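PDB 3O1I: periplasmic protein TorT from Vibrio parahaemolyticus, which probably binds a small ligand, likely trimethylamine N-oxide, in the periplasm and passes the signal to a partner sensor kinase. Local coordinates for residues E53-A57 with S83-N87; L126-H130 with D196-G200; G222-L228 with K240-T246. All blocks are in the same frame, centred on the assembly; numbering follows the deposited sequence.

Contact 1 (E53-A57 with S83-N87); sequences EQQLA and SWVGN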
# COMPACT_ATOMS: atom_id res chain seq x y z
N GLU D 53 12.34 3.70 -23.65
CA GLU D 53 13.65 3.72 -24.31
C GLU D 53 14.21 2.32 -24.29
O GLU D 53 14.76 1.84 -25.28
CB GLU D 53 14.62 4.65 -23.59
CG GLU D 53 14.24 6.11 -23.63
CD GLU D 53 15.21 6.97 -22.87
OE1 GLU D 53 15.44 6.69 -21.68
OE2 GLU D 53 15.75 7.94 -23.46
N GLN D 54 14.07 1.65 -23.15
CA GLN D 54 14.56 0.29 -23.00
C GLN D 54 13.71 -0.70 -23.80
O GLN D 54 14.24 -1.57 -24.48
CB GLN D 54 14.59 -0.10 -21.51
CG GLN D 54 15.30 0.92 -20.58
CD GLN D 54 16.77 1.18 -20.96
OE1 GLN D 54 17.60 0.28 -20.96
NE2 GLN D 54 17.08 2.44 -21.28
N GLN D 55 12.38 -0.58 -23.72
CA GLN D 55 11.49 -1.47 -24.46
C GLN D 55 11.71 -1.25 -25.95
O GLN D 55 11.52 -2.15 -26.77
CB GLN D 55 10.03 -1.19 -24.12
CG GLN D 55 9.63 -1.51 -22.68
CD GLN D 55 8.13 -1.55 -22.48
OE1 GLN D 55 7.45 -0.54 -22.67
NE2 GLN D 55 7.60 -2.71 -22.08
N LEU D 56 12.13 -0.03 -26.27
CA LEU D 56 12.42 0.38 -27.64
C LEU D 56 13.69 -0.36 -28.06
O LEU D 56 13.80 -0.86 -29.18
CB LEU D 56 12.63 1.89 -27.67
CG LEU D 56 12.38 2.66 -28.95
CD1 LEU D 56 11.04 2.25 -29.56
CD2 LEU D 56 12.40 4.15 -28.63
N ALA D 57 14.64 -0.41 -27.13
CA ALA D 57 15.90 -1.11 -27.35
C ALA D 57 15.65 -2.61 -27.29
O ALA D 57 16.35 -3.40 -27.91
CB ALA D 57 16.92 -0.69 -26.29
N SER D 83 19.45 6.01 -32.33
CA SER D 83 20.32 5.66 -31.22
C SER D 83 19.73 4.58 -30.30
O SER D 83 20.40 4.10 -29.38
CB SER D 83 20.64 6.93 -30.41
OG SER D 83 21.35 6.66 -29.22
N TRP D 84 18.47 4.20 -30.54
CA TRP D 84 17.82 3.17 -29.74
C TRP D 84 17.32 2.04 -30.64
O TRP D 84 17.09 0.92 -30.17
CB TRP D 84 16.63 3.73 -28.94
CG TRP D 84 16.96 4.84 -27.99
CD1 TRP D 84 16.99 6.18 -28.27
CD2 TRP D 84 17.33 4.72 -26.61
NE1 TRP D 84 17.36 6.90 -27.16
CE2 TRP D 84 17.57 6.02 -26.12
CE3 TRP D 84 17.48 3.63 -25.74
CZ2 TRP D 84 17.96 6.27 -24.80
CZ3 TRP D 84 17.87 3.87 -24.42
CH2 TRP D 84 18.11 5.18 -23.97
N VAL D 85 17.16 2.32 -31.93
CA VAL D 85 16.66 1.30 -32.85
C VAL D 85 17.55 1.04 -34.06
O VAL D 85 17.51 -0.04 -34.65
CB VAL D 85 15.25 1.66 -33.34
CG1 VAL D 85 14.47 0.39 -33.64
CG2 VAL D 85 14.52 2.47 -32.30
N GLY D 86 18.35 2.04 -34.46
CA GLY D 86 19.22 1.86 -35.61
C GLY D 86 18.57 2.11 -36.96
O GLY D 86 17.91 3.12 -37.16
N ASN D 87 18.77 1.19 -37.90
CA ASN D 87 18.21 1.34 -39.24
C ASN D 87 16.74 1.04 -39.26
O ASN D 87 16.08 1.23 -40.28
CB ASN D 87 18.89 0.41 -40.25
CG ASN D 87 18.40 -1.05 -40.15
OD1 ASN D 87 18.52 -1.69 -39.11
ND2 ASN D 87 17.85 -1.56 -41.25
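Glu53 lays its CB over one face of the Trp84 indole, and this close touch dominates the meeting of two helices. Glu53 CB stands 3.5 Å from the centroid of the six-membered ring of Trp84, 16° off the normal, a CH-pi contact shifted toward the rim. From there the extended Glu53 chain runs across the benzo part of the ring, and its carboxylate plane is tilted 32° from the indole. Ala57 takes the edge instead, with Ala57 CB 4.4 Å from Trp84 CE3. Trp84 thus enters as a knob into a hole formed by Glu53, Gln54, Leu56 and Ala57. The buried side lies beneath it: Leu56 CG meets Val85 CG2 at 4.0 Å, the two side chains crossing at about a right angle, and both also rest on Ile67 of strand 66-69. The outer, solvent side is looser and more polar. There exposed Gln54 folds back at chi2 (-58°), bringing NE2 obliquely to within 3.5 Å of Trp84 CZ3. Sharing Ile67 as a floor, helices 49-62 and 82-85 pack as neighbours against the parallel sheet, as expected of the alpha/beta domains of type 1 periplasmic binding proteins.

Contact 2 (L126-H130 with D196-G200); sequences LAERH and DYIVG
Tyr197 reaches out from its strand between two kinds of neighbour: a leucine methyl over the face of its ring and polar groups around its hydroxyl. Leu126 CD2 sits almost exactly above the ring, 3.9 Å from the Tyr197 centroid, in a CH-pi contact. The two chains point past one another, and the CD2 methyl is what meets the phenol. The second leucine branch continues along the strand, and Leu126 CD1 lies 3.6 Å from Val199 CG1. With CG anti to the carbonyl carbon (chi1 -65°), Leu126 directs both methyls into the sheet, where its side chain also touches Ile139, Ile167 and Val224. This is helix-on-sheet packing in the second alpha/beta domain: the end of helix 116-127 covers strand 197-200, an inner strand of the parallel sheet 167-172, 137-142, 197-200 and 222-225, in the manner of type 1 periplasmic binding proteins. His130, four residues after Leu126, extends toward Tyr197 as Tyr197 extends toward it. The two rings meet rim to rim, with planes 63° apart, and neither lies over the other. His130 NE2 and Tyr197 OH are modelled 2.6 Å apart, in a hydrogen bond of which either could be the donor; the hydroxyl lies in the imidazole plane, and the nitrogen in that of the phenol. Arg129 arrives along an extended chain and presents its guanidinium edge, its plane turned 75° from the phenol. The bond from Arg129 NE to Tyr197 OH is weak and bent. Because the hydroxyl is modelled too close to the arginine chain, the exact length and geometry of both bonds are uncertain.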
# COMPACT_ATOMS: atom_id res chain seq x y z
N LEU D 126 -22.59 21.97 -30.29
CA LEU D 126 -23.24 22.89 -29.38
C LEU D 126 -23.60 24.22 -30.04
O LEU D 126 -24.57 24.86 -29.64
CB LEU D 126 -22.37 23.11 -28.14
CG LEU D 126 -22.19 21.86 -27.28
CD1 LEU D 126 -21.19 22.15 -26.20
CD2 LEU D 126 -23.51 21.42 -26.68
N ALA D 127 -22.82 24.63 -31.03
CA ALA D 127 -23.09 25.88 -31.72
C ALA D 127 -24.32 25.70 -32.61
O ALA D 127 -24.95 26.67 -33.03
CB ALA D 127 -21.89 26.28 -32.56
N GLU D 128 -24.63 24.44 -32.89
CA GLU D 128 -25.75 24.06 -33.74
C GLU D 128 -26.97 23.79 -32.87
O GLU D 128 -28.09 23.68 -33.36
CB GLU D 128 -25.38 22.81 -34.54
CG GLU D 128 -26.49 22.25 -35.42
CD GLU D 128 -26.04 21.02 -36.22
OE1 GLU D 128 -25.53 20.06 -35.60
OE2 GLU D 128 -26.20 21.02 -37.46
N ARG D 129 -26.73 23.69 -31.58
CA ARG D 129 -27.79 23.42 -30.61
C ARG D 129 -28.13 24.73 -29.91
O ARG D 129 -29.16 24.85 -29.25
CB ARG D 129 -27.28 22.39 -29.60
CG ARG D 129 -28.32 21.84 -28.64
CD ARG D 129 -27.63 21.21 -27.43
NE ARG D 129 -28.57 20.50 -26.57
CZ ARG D 129 -29.23 19.41 -26.95
NH1 ARG D 129 -29.04 18.92 -28.16
NH2 ARG D 129 -30.08 18.81 -26.12
N HIS D 130 -27.25 25.71 -30.07
CA HIS D 130 -27.43 27.02 -29.45
C HIS D 130 -26.91 28.12 -30.34
O HIS D 130 -25.97 28.85 -30.00
CB HIS D 130 -26.71 27.05 -28.11
CG HIS D 130 -27.43 26.29 -27.04
ND1 HIS D 130 -28.58 26.76 -26.45
CD2 HIS D 130 -27.19 25.07 -26.50
CE1 HIS D 130 -29.03 25.86 -25.60
NE2 HIS D 130 -28.21 24.83 -25.60
N ASP D 196 -24.67 24.89 -17.81
CA ASP D 196 -25.66 24.23 -18.66
C ASP D 196 -25.05 22.93 -19.17
O ASP D 196 -25.64 21.85 -19.00
CB ASP D 196 -26.02 25.13 -19.84
CG ASP D 196 -26.78 26.37 -19.42
OD1 ASP D 196 -27.92 26.22 -18.93
OD2 ASP D 196 -26.24 27.49 -19.57
N TYR D 197 -23.87 23.03 -19.78
CA TYR D 197 -23.15 21.88 -20.32
C TYR D 197 -21.74 21.75 -19.76
O TYR D 197 -21.15 22.73 -19.28
CB TYR D 197 -23.01 21.96 -21.84
CG TYR D 197 -24.29 22.08 -22.62
CD1 TYR D 197 -24.63 23.28 -23.25
CD2 TYR D 197 -25.15 21.00 -22.75
CE1 TYR D 197 -25.80 23.39 -24.00
CE2 TYR D 197 -26.32 21.09 -23.49
CZ TYR D 197 -26.64 22.28 -24.12
OH TYR D 197 -27.78 22.36 -24.88
N ILE D 198 -21.21 20.54 -19.85
CA ILE D 198 -19.85 20.24 -19.44
C ILE D 198 -19.22 19.51 -20.63
O ILE D 198 -19.70 18.46 -21.06
CB ILE D 198 -19.76 19.27 -18.23
CG1 ILE D 198 -20.42 19.85 -16.99
CG2 ILE D 198 -18.30 19.00 -17.91
CD1 ILE D 198 -20.45 18.85 -15.83
N VAL D 199 -18.16 20.09 -21.18
CA VAL D 199 -17.45 19.46 -22.27
C VAL D 199 -16.06 19.12 -21.77
O VAL D 199 -15.28 20.01 -21.42
CB VAL D 199 -17.34 20.37 -23.51
CG1 VAL D 199 -18.70 20.51 -24.15
CG2 VAL D 199 -16.82 21.74 -23.14
N GLY D 200 -15.75 17.83 -21.70
CA GLY D 200 -14.44 17.43 -21.23
C GLY D 200 -13.97 16.08 -21.73
O GLY D 200 -14.56 15.52 -22.66

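Contact 3 (G222-L228 with K240-T246); sequences GLVSVYL and KVLFAPT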
# COMPACT_ATOMS: atom_id res chain seq x y z
N GLY D 222 -25.86 19.11 -19.46
CA GLY D 222 -25.61 18.25 -20.61
C GLY D 222 -24.14 17.92 -20.78
O GLY D 222 -23.30 18.81 -20.74
N LEU D 223 -23.85 16.63 -20.97
CA LEU D 223 -22.47 16.15 -21.13
C LEU D 223 -22.02 15.97 -22.58
O LEU D 223 -22.65 15.26 -23.37
CB LEU D 223 -22.31 14.83 -20.37
CG LEU D 223 -22.85 14.88 -18.94
CD1 LEU D 223 -22.60 13.55 -18.24
CD2 LEU D 223 -22.21 16.05 -18.19
N VAL D 224 -20.90 16.61 -22.91
CA VAL D 224 -20.32 16.55 -24.25
C VAL D 224 -18.85 16.14 -24.14
O VAL D 224 -18.03 16.89 -23.60
CB VAL D 224 -20.43 17.93 -24.94
CG1 VAL D 224 -19.64 17.95 -26.24
CG2 VAL D 224 -21.89 18.25 -25.21
N SER D 225 -18.53 14.96 -24.67
CA SER D 225 -17.17 14.40 -24.67
C SER D 225 -16.29 15.01 -25.76
O SER D 225 -16.81 15.50 -26.77
CB SER D 225 -17.26 12.89 -24.89
OG SER D 225 -16.50 12.17 -23.93
N VAL D 226 -14.97 14.96 -25.58
CA VAL D 226 -14.06 15.48 -26.60
C VAL D 226 -13.46 14.30 -27.37
O VAL D 226 -12.67 14.48 -28.30
CB VAL D 226 -12.96 16.34 -25.98
CG1 VAL D 226 -12.10 16.98 -27.06
CG2 VAL D 226 -13.58 17.42 -25.13
N TYR D 227 -13.84 13.09 -26.96
CA TYR D 227 -13.42 11.84 -27.61
C TYR D 227 -14.26 10.70 -27.05
O TYR D 227 -15.04 10.91 -26.13
CB TYR D 227 -11.90 11.58 -27.45
CG TYR D 227 -11.39 11.26 -26.06
CD1 TYR D 227 -11.35 9.94 -25.59
CD2 TYR D 227 -10.92 12.28 -25.21
CE1 TYR D 227 -10.86 9.64 -24.33
CE2 TYR D 227 -10.43 11.98 -23.93
CZ TYR D 227 -10.41 10.66 -23.50
OH TYR D 227 -10.00 10.35 -22.21
N LEU D 228 -14.11 9.50 -27.59
CA LEU D 228 -14.94 8.38 -27.13
C LEU D 228 -14.22 7.33 -26.32
O LEU D 228 -13.00 7.16 -26.43
CB LEU D 228 -15.60 7.69 -28.34
CG LEU D 228 -16.50 6.50 -27.99
CD1 LEU D 228 -17.83 7.00 -27.46
CD2 LEU D 228 -16.71 5.64 -29.19
N LYS D 240 -27.43 9.55 -21.39
CA LYS D 240 -26.73 10.12 -20.26
C LYS D 240 -25.67 11.06 -20.82
O LYS D 240 -25.14 11.92 -20.11
CB LYS D 240 -26.10 9.01 -19.42
CG LYS D 240 -27.12 7.99 -18.90
CD LYS D 240 -28.15 8.63 -17.98
CE LYS D 240 -28.96 7.56 -17.25
NZ LYS D 240 -29.79 8.14 -16.16
N VAL D 241 -25.37 10.90 -22.10
CA VAL D 241 -24.39 11.76 -22.78
C VAL D 241 -25.05 12.31 -24.05
O VAL D 241 -25.84 11.64 -24.68
CB VAL D 241 -23.10 10.97 -23.19
CG1 VAL D 241 -22.07 11.93 -23.77
CG2 VAL D 241 -22.51 10.25 -21.99
N LEU D 242 -24.72 13.54 -24.42
CA LEU D 242 -25.32 14.11 -25.62
C LEU D 242 -24.52 13.81 -26.88
O LEU D 242 -24.98 13.09 -27.76
CB LEU D 242 -25.47 15.62 -25.47
CG LEU D 242 -26.37 16.03 -24.30
CD1 LEU D 242 -26.52 17.53 -24.26
CD2 LEU D 242 -27.72 15.36 -24.44
N PHE D 243 -23.32 14.37 -26.95
CA PHE D 243 -22.46 14.20 -28.11
C PHE D 243 -21.13 13.52 -27.77
O PHE D 243 -20.87 13.19 -26.61
CB PHE D 243 -22.23 15.57 -28.74
CG PHE D 243 -21.35 15.55 -29.94
CD1 PHE D 243 -21.63 14.69 -30.99
CD2 PHE D 243 -20.24 16.38 -30.01
CE1 PHE D 243 -20.79 14.64 -32.10
CE2 PHE D 243 -19.40 16.33 -31.11
CZ PHE D 243 -19.67 15.47 -32.16
N ALA D 244 -20.30 13.31 -28.79
CA ALA D 244 -18.99 12.69 -28.64
C ALA D 244 -18.38 12.33 -30.00
O ALA D 244 -18.86 11.42 -30.69
CB ALA D 244 -19.09 11.43 -27.78
N PRO D 245 -17.32 13.04 -30.40
CA PRO D 245 -16.68 12.75 -31.68
C PRO D 245 -15.80 11.51 -31.56
O PRO D 245 -14.91 11.48 -30.72
CB PRO D 245 -15.85 14.00 -31.95
CG PRO D 245 -15.44 14.40 -30.57
CD PRO D 245 -16.75 14.27 -29.81
N THR D 246 -16.02 10.50 -32.39
CA THR D 246 -15.21 9.29 -32.35
C THR D 246 -14.13 9.34 -33.43
O THR D 246 -14.44 9.50 -34.61
CB THR D 246 -16.05 8.04 -32.62
OG1 THR D 246 -15.19 6.89 -32.66
CG2 THR D 246 -16.75 8.17 -33.95
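Gly222-Leu228 and Lys240-Thr246 run in broadly the same direction, 38° apart, with facing CA atoms such as those of Ser225 and Ala244 4.7 Å from each other, yet a single well-formed hydrogen bond joins their backbones. Leu242 N donates to Leu223 O at 2.9 Å, with an N-H...O angle of 163°. Around that bond the side chains interleave. Leu242, its CG anti to the carbonyl carbon (chi1 -60°), sets CD1 against the bare CA of Gly222 at 3.8 Å. Val224 CG1 approaches the edge of the Phe243 ring, 4.1 Å from CD2, while the same ring meets Tyr125 of helix 116-127 nearly parallel. Farther along, Ser225 CB and Ala244 CB touch at 3.7 Å; Ser225 OG reaches two residues ahead to donate to Tyr227 O over 2.9 Å, satisfying the buried hydroxyl within its own segment. Pro245, which has no N-H to offer, packs CG 3.6 Å from Val226 O, and Tyr227 CA makes a CA-H...O contact with Pro245 O. Strand 222-225 closes its parallel sheet here against a chain that does not join it as a regular strand: with one sound backbone bond, the pairing probably rests largely on side-chain packing, part of it against carbonyl oxygens.

How the contacts relate
The three contacts follow in series along the chain, contact 2 closing before contact 3 opens. Contact 1, the first, stands apart, on the opposite side of the chain's centre from the others: its centre is 44 Å from that of contact 2 and 38 Å from that of contact 3. It packs on the sheet containing strand 66-69, whereas contacts 2 and 3, their centres 10 Å apart, both reach the second parallel sheet, through strands 197-200 and 222-225. These neighbours are joined by probable hydrogen bonds from Gly222 N to Asp196 O and from Ile198 N to Gly222 O. The contacts thus sample both lobes of a periplasmic binding protein; in this family, ligand is typically held between the lobes.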